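Local coordinates for isochorismatase family protein family (Burkholderia thailandensis, PDB 3TXY), which is of unknown specific function but belongs to the isochorismatase-like cysteine hydrolase family and is probably a hydrolase, at residues A[58-70]-A[81-93]. Numbering follows the deposited sequence.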
loop_
_atom_site.group_PDB
_atom_site.type_symbol
_atom_site.label_atom_id
_atom_site.label_comp_id
_atom_site.label_asym_id
_atom_site.label_seq_id
_atom_site.Cartn_x
_atom_site.Cartn_y
_atom_site.Cartn_z
ATOM N N PHE A 58 -12.413 -14.343 5.503
ATOM C CA PHE A 58 -11.411 -15.042 4.739
ATOM C C PHE A 58 -11.359 -14.526 3.323
ATOM O O PHE A 58 -12.363 -14.570 2.588
ATOM C CB PHE A 58 -11.692 -16.535 4.705
ATOM C CG PHE A 58 -11.579 -17.212 6.044
ATOM C CD1 PHE A 58 -10.341 -17.389 6.642
ATOM C CD2 PHE A 58 -12.702 -17.691 6.693
ATOM C CE1 PHE A 58 -10.228 -18.036 7.870
ATOM C CE2 PHE A 58 -12.593 -18.337 7.904
ATOM C CZ PHE A 58 -11.351 -18.497 8.504
ATOM N N VAL A 59 -10.163 -14.075 2.943
ATOM C CA VAL A 59 -9.926 -13.463 1.653
ATOM C C VAL A 59 -9.159 -14.433 0.744
ATOM O O VAL A 59 -8.155 -15.022 1.146
ATOM C CB VAL A 59 -9.107 -12.164 1.815
ATOM C CG1 VAL A 59 -8.764 -11.543 0.463
ATOM C CG2 VAL A 59 -9.838 -11.160 2.704
ATOM N N HIS A 60 -9.597 -14.568 -0.494
ATOM C CA HIS A 60 -8.835 -15.325 -1.470
ATOM C C HIS A 60 -8.801 -14.565 -2.757
ATOM O O HIS A 60 -9.618 -13.677 -2.981
ATOM C CB HIS A 60 -9.375 -16.756 -1.651
ATOM C CG HIS A 60 -10.727 -16.824 -2.284
ATOM N ND1 HIS A 60 -11.039 -17.753 -3.207
ATOM C CD2 HIS A 60 -11.867 -16.054 -2.104
ATOM C CE1 HIS A 60 -12.309 -17.578 -3.607
ATOM N NE2 HIS A 60 -12.818 -16.549 -2.936
ATOM N N THR A 61 -7.818 -14.904 -3.580
ATOM C CA THR A 61 -7.606 -14.301 -4.883
ATOM C C THR A 61 -8.075 -15.261 -5.958
ATOM O O THR A 61 -7.746 -16.454 -5.946
ATOM C CB THR A 61 -6.120 -14.011 -5.100
ATOM O OG1 THR A 61 -5.653 -13.189 -4.031
ATOM C CG2 THR A 61 -5.859 -13.327 -6.447
ATOM N N SER A 62 -8.836 -14.735 -6.903
ATOM C CA SER A 62 -9.285 -15.505 -8.036
ATOM C C SER A 62 -9.252 -14.643 -9.289
ATOM O O SER A 62 -9.498 -13.464 -9.220
ATOM C CB SER A 62 -10.713 -15.983 -7.837
ATOM O OG SER A 62 -11.134 -16.761 -8.941
ATOM N N TYR A 63 -8.972 -15.275 -10.422
ATOM C CA TYR A 63 -9.069 -14.630 -11.723
ATOM C C TYR A 63 -10.081 -15.335 -12.640
ATOM O O TYR A 63 -10.105 -15.091 -13.858
ATOM C CB TYR A 63 -7.706 -14.601 -12.383
ATOM C CG TYR A 63 -6.660 -13.954 -11.518
ATOM C CD1 TYR A 63 -5.620 -14.703 -10.997
ATOM C CD2 TYR A 63 -6.715 -12.599 -11.215
ATOM C CE1 TYR A 63 -4.644 -14.133 -10.218
ATOM C CE2 TYR A 63 -5.736 -12.020 -10.426
ATOM C CZ TYR A 63 -4.712 -12.803 -9.933
ATOM O OH TYR A 63 -3.720 -12.279 -9.139
ATOM N N GLN A 64 -10.921 -16.181 -12.039
ATOM C CA GLN A 64 -12.033 -16.843 -12.729
ATOM C C GLN A 64 -12.966 -15.799 -13.344
ATOM O O GLN A 64 -13.089 -14.700 -12.820
ATOM C CB GLN A 64 -12.800 -17.746 -11.744
ATOM C CG GLN A 64 -11.977 -18.914 -11.208
ATOM C CD GLN A 64 -11.566 -19.870 -12.316
ATOM O OE1 GLN A 64 -12.212 -19.920 -13.365
ATOM N NE2 GLN A 64 -10.494 -20.627 -12.097
ATOM N N PRO A 65 -13.622 -16.124 -14.469
ATOM C CA PRO A 65 -13.623 -17.383 -15.196
ATOM C C PRO A 65 -12.581 -17.453 -16.306
ATOM O O PRO A 65 -12.269 -18.552 -16.757
ATOM C CB PRO A 65 -15.030 -17.416 -15.805
ATOM C CG PRO A 65 -15.351 -15.976 -16.063
ATOM C CD PRO A 65 -14.583 -15.166 -15.050
ATOM N N ASP A 66 -12.035 -16.306 -16.713
ATOM C CA ASP A 66 -11.256 -16.204 -17.948
ATOM C C ASP A 66 -9.872 -15.543 -17.815
ATOM O O ASP A 66 -9.195 -15.339 -18.817
ATOM C CB ASP A 66 -12.092 -15.470 -19.025
ATOM C CG ASP A 66 -12.466 -14.033 -18.643
ATOM O OD1 ASP A 66 -12.120 -13.524 -17.550
ATOM O OD2 ASP A 66 -13.132 -13.374 -19.474
ATOM N N GLY A 67 -9.443 -15.205 -16.599
ATOM C CA GLY A 67 -8.182 -14.487 -16.422
ATOM C C GLY A 67 -8.119 -13.029 -16.876
ATOM O O GLY A 67 -7.102 -12.376 -16.663
ATOM N N ALA A 68 -9.189 -12.493 -17.465
ATOM C CA ALA A 68 -9.141 -11.131 -18.033
ATOM C C ALA A 68 -9.029 -10.076 -16.943
ATOM O O ALA A 68 -8.560 -8.946 -17.183
ATOM C CB ALA A 68 -10.362 -10.861 -18.900
ATOM N N VAL A 69 -9.441 -10.435 -15.728
ATOM C CA VAL A 69 -9.404 -9.491 -14.625
ATOM C C VAL A 69 -8.045 -9.388 -13.922
ATOM O O VAL A 69 -7.872 -8.508 -13.081
ATOM C CB VAL A 69 -10.541 -9.768 -13.611
ATOM C CG1 VAL A 69 -10.164 -10.878 -12.615
ATOM C CG2 VAL A 69 -10.909 -8.469 -12.908
ATOM N N ALA A 70 -7.093 -10.261 -14.255
ATOM C CA ALA A 70 -5.715 -10.157 -13.767
ATOM C C ALA A 70 -5.091 -8.891 -14.307
ATOM O O ALA A 70 -5.259 -8.583 -15.495
ATOM C CB ALA A 70 -4.882 -11.346 -14.238
ATOM N N PRO A 81 1.447 -16.005 -15.265
ATOM C CA PRO A 81 0.116 -15.940 -15.862
ATOM C C PRO A 81 -0.935 -16.352 -14.823
ATOM O O PRO A 81 -0.618 -17.090 -13.880
ATOM C CB PRO A 81 0.188 -16.940 -17.019
ATOM C CG PRO A 81 1.645 -17.099 -17.310
ATOM C CD PRO A 81 2.321 -16.957 -15.979
ATOM N N PRO A 82 -2.170 -15.849 -14.964
ATOM C CA PRO A 82 -3.196 -16.210 -13.984
ATOM C C PRO A 82 -3.468 -17.715 -13.968
ATOM O O PRO A 82 -3.670 -18.308 -15.022
ATOM C CB PRO A 82 -4.440 -15.447 -14.475
ATOM C CG PRO A 82 -3.949 -14.477 -15.491
ATOM C CD PRO A 82 -2.725 -15.078 -16.085
ATOM N N ASN A 83 -3.462 -18.326 -12.783
ATOM C CA ASN A 83 -3.819 -19.742 -12.658
ATOM C C ASN A 83 -5.335 -19.902 -12.583
ATOM O O ASN A 83 -5.965 -19.448 -11.629
ATOM C CB ASN A 83 -3.163 -20.388 -11.431
ATOM C CG ASN A 83 -3.251 -21.916 -11.449
ATOM O OD1 ASN A 83 -4.218 -22.489 -11.939
ATOM N ND2 ASN A 83 -2.230 -22.576 -10.920
ATOM N N LEU A 84 -5.911 -20.556 -13.597
ATOM C CA LEU A 84 -7.368 -20.700 -13.703
ATOM C C LEU A 84 -7.881 -22.063 -13.207
ATOM O O LEU A 84 -9.051 -22.377 -13.350
ATOM C CB LEU A 84 -7.826 -20.410 -15.144
ATOM C CG LEU A 84 -7.931 -18.919 -15.506
ATOM C CD1 LEU A 84 -6.745 -18.131 -14.979
ATOM C CD2 LEU A 84 -8.098 -18.692 -17.015
ATOM N N ASP A 85 -7.009 -22.853 -12.597
ATOM C CA ASP A 85 -7.421 -24.069 -11.895
ATOM C C ASP A 85 -8.301 -23.666 -10.709
ATOM O O ASP A 85 -7.857 -22.906 -9.848
ATOM C CB ASP A 85 -6.177 -24.799 -11.388
ATOM C CG ASP A 85 -6.474 -26.169 -10.803
ATOM O OD1 ASP A 85 -7.621 -26.467 -10.396
ATOM O OD2 ASP A 85 -5.515 -26.962 -10.742
ATOM N N PRO A 86 -9.544 -24.177 -10.644
ATOM C CA PRO A 86 -10.363 -23.820 -9.482
ATOM C C PRO A 86 -9.719 -24.184 -8.132
ATOM O O PRO A 86 -9.969 -23.518 -7.138
ATOM C CB PRO A 86 -11.662 -24.613 -9.706
ATOM C CG PRO A 86 -11.701 -24.836 -11.184
ATOM C CD PRO A 86 -10.271 -25.071 -11.567
ATOM N N GLU A 87 -8.878 -25.218 -8.103
ATOM C CA GLU A 87 -8.205 -25.586 -6.855
ATOM C C GLU A 87 -7.185 -24.548 -6.383
ATOM O O GLU A 87 -6.945 -24.425 -5.186
ATOM C CB GLU A 87 -7.557 -26.977 -6.961
ATOM C CG GLU A 87 -8.568 -28.118 -6.911
ATOM C CD GLU A 87 -9.542 -27.997 -5.742
ATOM O OE1 GLU A 87 -9.080 -28.011 -4.584
ATOM O OE2 GLU A 87 -10.770 -27.873 -5.979
ATOM N N TRP A 88 -6.624 -23.777 -7.314
ATOM C CA TRP A 88 -5.648 -22.769 -6.966
ATOM C C TRP A 88 -6.206 -21.734 -5.994
ATOM O O TRP A 88 -5.500 -21.294 -5.080
ATOM C CB TRP A 88 -5.096 -22.123 -8.236
ATOM C CG TRP A 88 -4.060 -21.076 -7.932
ATOM C CD1 TRP A 88 -2.699 -21.255 -7.703
ATOM C CD2 TRP A 88 -4.273 -19.625 -7.838
ATOM N NE1 TRP A 88 -2.088 -20.052 -7.444
ATOM C CE2 TRP A 88 -2.970 -19.039 -7.513
ATOM C CE3 TRP A 88 -5.376 -18.786 -7.983
ATOM C CZ2 TRP A 88 -2.801 -17.663 -7.362
ATOM C CZ3 TRP A 88 -5.207 -17.414 -7.798
ATOM C CH2 TRP A 88 -3.948 -16.862 -7.499
ATOM N N SER A 89 -7.477 -21.372 -6.164
ATOM C CA SER A 89 -8.123 -20.339 -5.324
ATOM C C SER A 89 -9.019 -20.887 -4.199
ATOM O O SER A 89 -9.562 -20.085 -3.402
ATOM C CB SER A 89 -8.941 -19.379 -6.197
ATOM O OG SER A 89 -9.939 -20.060 -6.939
ATOM N N ALA A 90 -9.166 -22.217 -4.117
ATOM C CA ALA A 90 -9.919 -22.866 -3.029
ATOM C C ALA A 90 -9.177 -22.703 -1.698
ATOM O O ALA A 90 -7.958 -22.784 -1.657
ATOM C CB ALA A 90 -10.138 -24.363 -3.322
ATOM N N PHE A 91 -9.912 -22.503 -0.606
ATOM C CA PHE A 91 -9.271 -22.359 0.707
ATOM C C PHE A 91 -8.606 -23.661 1.139
ATOM O O PHE A 91 -9.090 -24.766 0.835
ATOM C CB PHE A 91 -10.273 -21.892 1.765
ATOM C CG PHE A 91 -10.731 -20.485 1.566
ATOM C CD1 PHE A 91 -9.861 -19.433 1.799
ATOM C CD2 PHE A 91 -12.019 -20.203 1.135
ATOM C CE1 PHE A 91 -10.269 -18.120 1.597
ATOM C CE2 PHE A 91 -12.443 -18.889 0.955
ATOM C CZ PHE A 91 -11.558 -17.852 1.180
ATOM N N ALA A 92 -7.480 -23.519 1.826
ATOM C CA ALA A 92 -6.805 -24.667 2.424
ATOM C C ALA A 92 -7.795 -25.395 3.343
ATOM O O ALA A 92 -8.387 -24.771 4.218
ATOM C CB ALA A 92 -5.607 -24.180 3.222
ATOM N N PRO A 93 -7.989 -26.721 3.155
ATOM C CA PRO A 93 -8.925 -27.446 4.043
ATOM C C PRO A 93 -8.659 -27.250 5.547
ATOM O O PRO A 93 -9.608 -27.148 6.326
ATOM C CB PRO A 93 -8.738 -28.911 3.642
ATOM C CG PRO A 93 -8.237 -28.861 2.235
ATOM C CD PRO A 93 -7.442 -27.586 2.098
HETATM O O HOH W 1 -12.545 -18.920 -7.027
HETATM O O HOH W 2 -8.054 -17.953 -10.484
HETATM O O HOH W 3 -8.951 -20.446 -9.417
#
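Gln64 NE2 is held by Leu84 O and by a water. The bond from NE2 to Leu84 O is short, 2.6 Å. The oxygen lies in the amide plane of Gln64, but NE2 stands well above the carbonyl plane of Leu84. The water also bonds Asp85 O and Ser89 OG. A second water links Tyr63 N to Asn83 O, and a third joins the hydroxyls of Ser62 and Ser89, whose OG atoms are 4.0 Å apart.

Further along, His60 ND1 donates to Ser89 O over 2.8 Å. Ser89 O lies 18° out of the imidazole plane. With chi1 at 68°, CG sits between the backbone N and the carbonyl carbon, and ND1 faces Ser89 O. His60 NE2 is hydrogen-bonded to Thr105 OG1 of strand 102-106. Phe91 CE2 lies over one face of the imidazole, toward its rim; the two rings are oblique, with planes at 41°. Phe91 CE1 meets His60 CB at 3.6 Å.

At the other end Tyr63 CD1 packs on Pro82 CB at 3.7 Å, while Tyr63 CE1 touches Trp88 CH2. Ala70 CB presses tightly on Pro82 CG, 3.5 Å away.

Thus two direct bonds and waters join 81-93 to the C-terminal end of strand 56-61, an inner strand of the parallel sheet, and its following loop in an isochorismatase-like alpha/beta fold.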